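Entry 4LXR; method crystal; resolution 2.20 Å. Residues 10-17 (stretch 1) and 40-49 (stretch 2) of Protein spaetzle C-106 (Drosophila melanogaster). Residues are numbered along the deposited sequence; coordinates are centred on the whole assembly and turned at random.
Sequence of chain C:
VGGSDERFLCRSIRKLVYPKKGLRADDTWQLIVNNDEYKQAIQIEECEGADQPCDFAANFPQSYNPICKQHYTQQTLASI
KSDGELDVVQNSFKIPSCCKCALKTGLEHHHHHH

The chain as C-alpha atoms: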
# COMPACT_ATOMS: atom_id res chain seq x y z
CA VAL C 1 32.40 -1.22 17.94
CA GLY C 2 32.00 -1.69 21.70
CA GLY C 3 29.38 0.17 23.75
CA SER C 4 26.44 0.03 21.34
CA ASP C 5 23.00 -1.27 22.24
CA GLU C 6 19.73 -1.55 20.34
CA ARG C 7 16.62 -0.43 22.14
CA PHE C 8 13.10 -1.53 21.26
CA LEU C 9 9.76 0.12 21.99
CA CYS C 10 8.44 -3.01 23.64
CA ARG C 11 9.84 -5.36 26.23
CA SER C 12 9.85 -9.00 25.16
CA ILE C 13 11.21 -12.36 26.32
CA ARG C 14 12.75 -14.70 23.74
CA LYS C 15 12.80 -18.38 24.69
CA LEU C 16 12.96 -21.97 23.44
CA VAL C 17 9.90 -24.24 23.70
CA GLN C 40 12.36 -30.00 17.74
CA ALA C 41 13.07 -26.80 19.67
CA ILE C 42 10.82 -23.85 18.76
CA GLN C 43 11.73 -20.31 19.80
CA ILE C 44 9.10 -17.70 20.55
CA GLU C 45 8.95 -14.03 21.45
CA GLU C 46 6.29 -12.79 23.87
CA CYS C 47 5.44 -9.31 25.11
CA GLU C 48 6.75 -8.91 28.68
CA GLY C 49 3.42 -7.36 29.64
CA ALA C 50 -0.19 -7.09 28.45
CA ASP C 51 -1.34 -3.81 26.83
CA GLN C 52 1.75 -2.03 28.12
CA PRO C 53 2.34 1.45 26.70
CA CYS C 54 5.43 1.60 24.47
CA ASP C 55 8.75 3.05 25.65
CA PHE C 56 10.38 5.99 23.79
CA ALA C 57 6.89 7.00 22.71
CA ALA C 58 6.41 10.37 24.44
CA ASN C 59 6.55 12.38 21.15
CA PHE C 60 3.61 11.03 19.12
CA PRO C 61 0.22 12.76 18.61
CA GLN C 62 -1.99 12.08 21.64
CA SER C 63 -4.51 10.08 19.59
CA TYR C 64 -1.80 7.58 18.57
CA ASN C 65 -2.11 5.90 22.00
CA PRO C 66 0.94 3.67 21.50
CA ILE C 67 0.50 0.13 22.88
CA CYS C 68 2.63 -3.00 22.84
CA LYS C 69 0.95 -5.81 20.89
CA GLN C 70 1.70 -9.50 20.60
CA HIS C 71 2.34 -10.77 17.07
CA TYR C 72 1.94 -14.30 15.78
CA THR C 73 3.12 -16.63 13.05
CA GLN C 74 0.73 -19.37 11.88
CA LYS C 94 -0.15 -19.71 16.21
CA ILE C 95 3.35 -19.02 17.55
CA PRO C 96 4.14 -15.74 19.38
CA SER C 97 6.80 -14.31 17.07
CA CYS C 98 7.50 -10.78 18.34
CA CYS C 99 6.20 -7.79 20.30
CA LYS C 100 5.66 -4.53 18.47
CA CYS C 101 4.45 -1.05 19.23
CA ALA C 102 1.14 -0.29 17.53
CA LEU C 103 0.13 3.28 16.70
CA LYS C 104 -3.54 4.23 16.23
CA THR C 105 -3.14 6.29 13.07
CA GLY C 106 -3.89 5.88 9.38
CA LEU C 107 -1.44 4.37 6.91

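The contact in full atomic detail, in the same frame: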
# COMPACT_ATOMS: atom_id res chain seq x y z
N CYS C 10 9.15 -2.07 22.78
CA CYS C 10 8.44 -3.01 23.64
C CYS C 10 9.36 -4.03 24.27
O CYS C 10 10.26 -4.56 23.63
CB CYS C 10 7.33 -3.70 22.86
SG CYS C 10 6.06 -2.55 22.28
N ARG C 11 9.12 -4.31 25.54
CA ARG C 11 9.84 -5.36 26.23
C ARG C 11 9.30 -6.73 25.82
O ARG C 11 8.08 -6.95 25.82
CB ARG C 11 9.70 -5.20 27.73
CG ARG C 11 10.31 -3.94 28.29
CD ARG C 11 10.33 -4.06 29.79
NE ARG C 11 10.91 -2.88 30.43
CZ ARG C 11 11.37 -2.87 31.67
NH1 ARG C 11 11.86 -1.75 32.18
NH2 ARG C 11 11.33 -3.98 32.40
N SER C 12 10.21 -7.64 25.50
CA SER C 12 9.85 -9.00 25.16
C SER C 12 10.86 -10.01 25.70
O SER C 12 12.04 -9.68 25.92
CB SER C 12 9.78 -9.15 23.65
OG SER C 12 11.06 -8.97 23.08
N ILE C 13 10.39 -11.24 25.89
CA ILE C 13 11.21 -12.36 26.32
C ILE C 13 11.33 -13.37 25.19
O ILE C 13 10.32 -13.92 24.75
CB ILE C 13 10.54 -13.08 27.51
CG1 ILE C 13 10.16 -12.08 28.60
CG2 ILE C 13 11.45 -14.19 28.04
CD1 ILE C 13 9.21 -12.65 29.64
N ARG C 14 12.55 -13.63 24.72
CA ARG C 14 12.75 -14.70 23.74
C ARG C 14 13.07 -15.99 24.48
O ARG C 14 13.85 -15.98 25.42
CB ARG C 14 13.90 -14.36 22.79
CG ARG C 14 13.63 -13.17 21.88
CD ARG C 14 14.82 -12.87 20.96
NE ARG C 14 15.06 -13.90 19.96
CZ ARG C 14 14.40 -13.99 18.80
NH1 ARG C 14 13.45 -13.12 18.49
NH2 ARG C 14 14.70 -14.96 17.95
N LYS C 15 12.46 -17.10 24.07
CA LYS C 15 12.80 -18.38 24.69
C LYS C 15 12.54 -19.59 23.79
O LYS C 15 11.77 -19.52 22.83
CB LYS C 15 12.10 -18.56 26.04
CG LYS C 15 10.60 -18.72 25.97
CD LYS C 15 10.00 -18.89 27.36
CE LYS C 15 8.48 -18.92 27.33
NZ LYS C 15 7.90 -19.06 28.70
N LEU C 16 13.19 -20.70 24.12
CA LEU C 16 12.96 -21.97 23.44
C LEU C 16 11.78 -22.72 24.06
O LEU C 16 11.58 -22.69 25.27
CB LEU C 16 14.20 -22.85 23.50
CG LEU C 16 15.36 -22.49 22.57
CD1 LEU C 16 16.46 -23.53 22.68
CD2 LEU C 16 14.84 -22.38 21.14
N VAL C 17 10.98 -23.38 23.22
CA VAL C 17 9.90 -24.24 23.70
C VAL C 17 9.91 -25.58 22.97
O VAL C 17 10.02 -26.63 23.60
CB VAL C 17 8.51 -23.58 23.53
CG1 VAL C 17 7.43 -24.48 24.10
CG2 VAL C 17 8.48 -22.22 24.22
N GLN C 40 11.21 -30.89 17.71
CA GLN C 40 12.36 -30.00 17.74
C GLN C 40 12.13 -28.81 18.67
O GLN C 40 11.06 -28.66 19.25
CB GLN C 40 12.70 -29.50 16.33
CG GLN C 40 13.35 -30.56 15.46
CD GLN C 40 14.69 -31.03 16.01
OE1 GLN C 40 15.51 -30.22 16.47
NE2 GLN C 40 14.91 -32.34 15.99
N ALA C 41 13.15 -27.97 18.81
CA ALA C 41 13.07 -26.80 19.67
C ALA C 41 12.56 -25.56 18.92
O ALA C 41 13.18 -25.10 17.96
CB ALA C 41 14.43 -26.52 20.31
N ILE C 42 11.43 -25.02 19.38
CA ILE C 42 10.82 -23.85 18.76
C ILE C 42 11.03 -22.60 19.63
O ILE C 42 10.72 -22.61 20.82
CB ILE C 42 9.31 -24.08 18.54
CG1 ILE C 42 8.57 -22.76 18.28
CG2 ILE C 42 8.70 -24.79 19.75
CD1 ILE C 42 8.87 -22.14 16.93
N GLN C 43 11.55 -21.53 19.04
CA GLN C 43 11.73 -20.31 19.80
C GLN C 43 10.61 -19.30 19.54
O GLN C 43 10.12 -19.14 18.43
CB GLN C 43 13.11 -19.69 19.57
CG GLN C 43 13.27 -18.88 18.31
CD GLN C 43 14.57 -18.10 18.30
OE1 GLN C 43 15.13 -17.77 19.35
NE2 GLN C 43 15.08 -17.81 17.10
N ILE C 44 10.21 -18.62 20.61
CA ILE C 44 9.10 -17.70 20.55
C ILE C 44 9.50 -16.37 21.16
O ILE C 44 10.46 -16.30 21.92
CB ILE C 44 7.89 -18.26 21.33
CG1 ILE C 44 8.19 -18.28 22.83
CG2 ILE C 44 7.54 -19.64 20.83
CD1 ILE C 44 7.08 -18.88 23.67
N GLU C 45 8.79 -15.32 20.79
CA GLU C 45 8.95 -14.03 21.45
C GLU C 45 7.61 -13.53 21.95
O GLU C 45 6.65 -13.43 21.18
CB GLU C 45 9.57 -13.00 20.51
CG GLU C 45 9.85 -11.65 21.18
CD GLU C 45 10.65 -10.71 20.30
OE1 GLU C 45 10.16 -9.59 20.00
OE2 GLU C 45 11.76 -11.12 19.89
N GLU C 46 7.53 -13.25 23.25
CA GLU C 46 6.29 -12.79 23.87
C GLU C 46 6.46 -11.43 24.50
O GLU C 46 7.52 -11.15 25.05
CB GLU C 46 5.83 -13.75 24.97
CG GLU C 46 5.25 -15.05 24.47
CD GLU C 46 4.74 -15.91 25.61
OE1 GLU C 46 5.48 -16.08 26.59
OE2 GLU C 46 3.59 -16.41 25.51
N CYS C 47 5.43 -10.59 24.42
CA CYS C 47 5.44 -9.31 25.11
C CYS C 47 5.62 -9.55 26.61
O CYS C 47 4.98 -10.44 27.18
CB CYS C 47 4.16 -8.53 24.84
SG CYS C 47 3.90 -8.03 23.10
N GLU C 48 6.49 -8.77 27.25
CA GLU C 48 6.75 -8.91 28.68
C GLU C 48 5.50 -8.58 29.49
O GLU C 48 5.28 -9.16 30.56
CB GLU C 48 7.94 -8.06 29.12
CG GLU C 48 8.55 -8.49 30.46
CD GLU C 48 9.63 -7.54 30.95
OE1 GLU C 48 10.82 -7.73 30.59
OE2 GLU C 48 9.29 -6.61 31.71
N GLY C 49 4.68 -7.66 29.00
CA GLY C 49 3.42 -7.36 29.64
C GLY C 49 2.22 -7.36 28.70
O GLY C 49 2.38 -7.48 27.49

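What holds the two stretches side by side? Strands 12-16 and 43-47 run antiparallel, and their backbones pair in the alternating pattern typical of such a ladder. Ile-13 N donates to Glu-46 O at 3.0 Å and Glu-46 N returns a bond to Ile-13 O at 3.2 Å; two residues on, Lys-15 N reaches Ile-44 O at 3.0 Å while Ile-44 N meets Lys-15 O at 2.9 Å. Next along, Val-17 N lies only 2.5 Å from Ile-42 O, a very short hydrogen bond.

Why does Glu-48, just past its strand, have the largest area covered by the other stretch? It grips Arg-11 twice. Its backbone extends the ladder, Glu-48 N donating almost straight to Arg-11 O at 2.8 Å, and its extended side chain runs beside that of Arg-11. There Arg-11 NH2 and Glu-48 OE2 form a salt bridge at 3.4 Å, whose hydrogen bond is weak, with the carboxylate oxygen near the edge of the guanidinium.

How does Arg-14 reach across? It faces Glu-45 in a non-hydrogen-bonded pair, where the CA atoms of Arg-14 and Glu-45 are 4.5 Å apart and both side chains lie on the same side of the sheet. The Arg-14 chain bends at chi3 (67°), and NH1 makes a salt bridge and hydrogen bond with Glu-45 OE2 at 3.0 Å. Arg-14 NH2 also sits 3.0 Å from Gln-43 NE2, but both are donors, so this closeness is no hydrogen bond.

What does Ile-44 add on the other face, shared with Lys-15? Its end comes nearer the first stretch, placing Ile-44 CD1 3.7 Å from Val-17 CG2 and 3.9 Å from Lys-15 CE. The aliphatic part of the lysine thus packs against the isoleucine, while Lys-15 NZ remains 4.4 Å from Glu-46 OE1, beyond salt-bridge range.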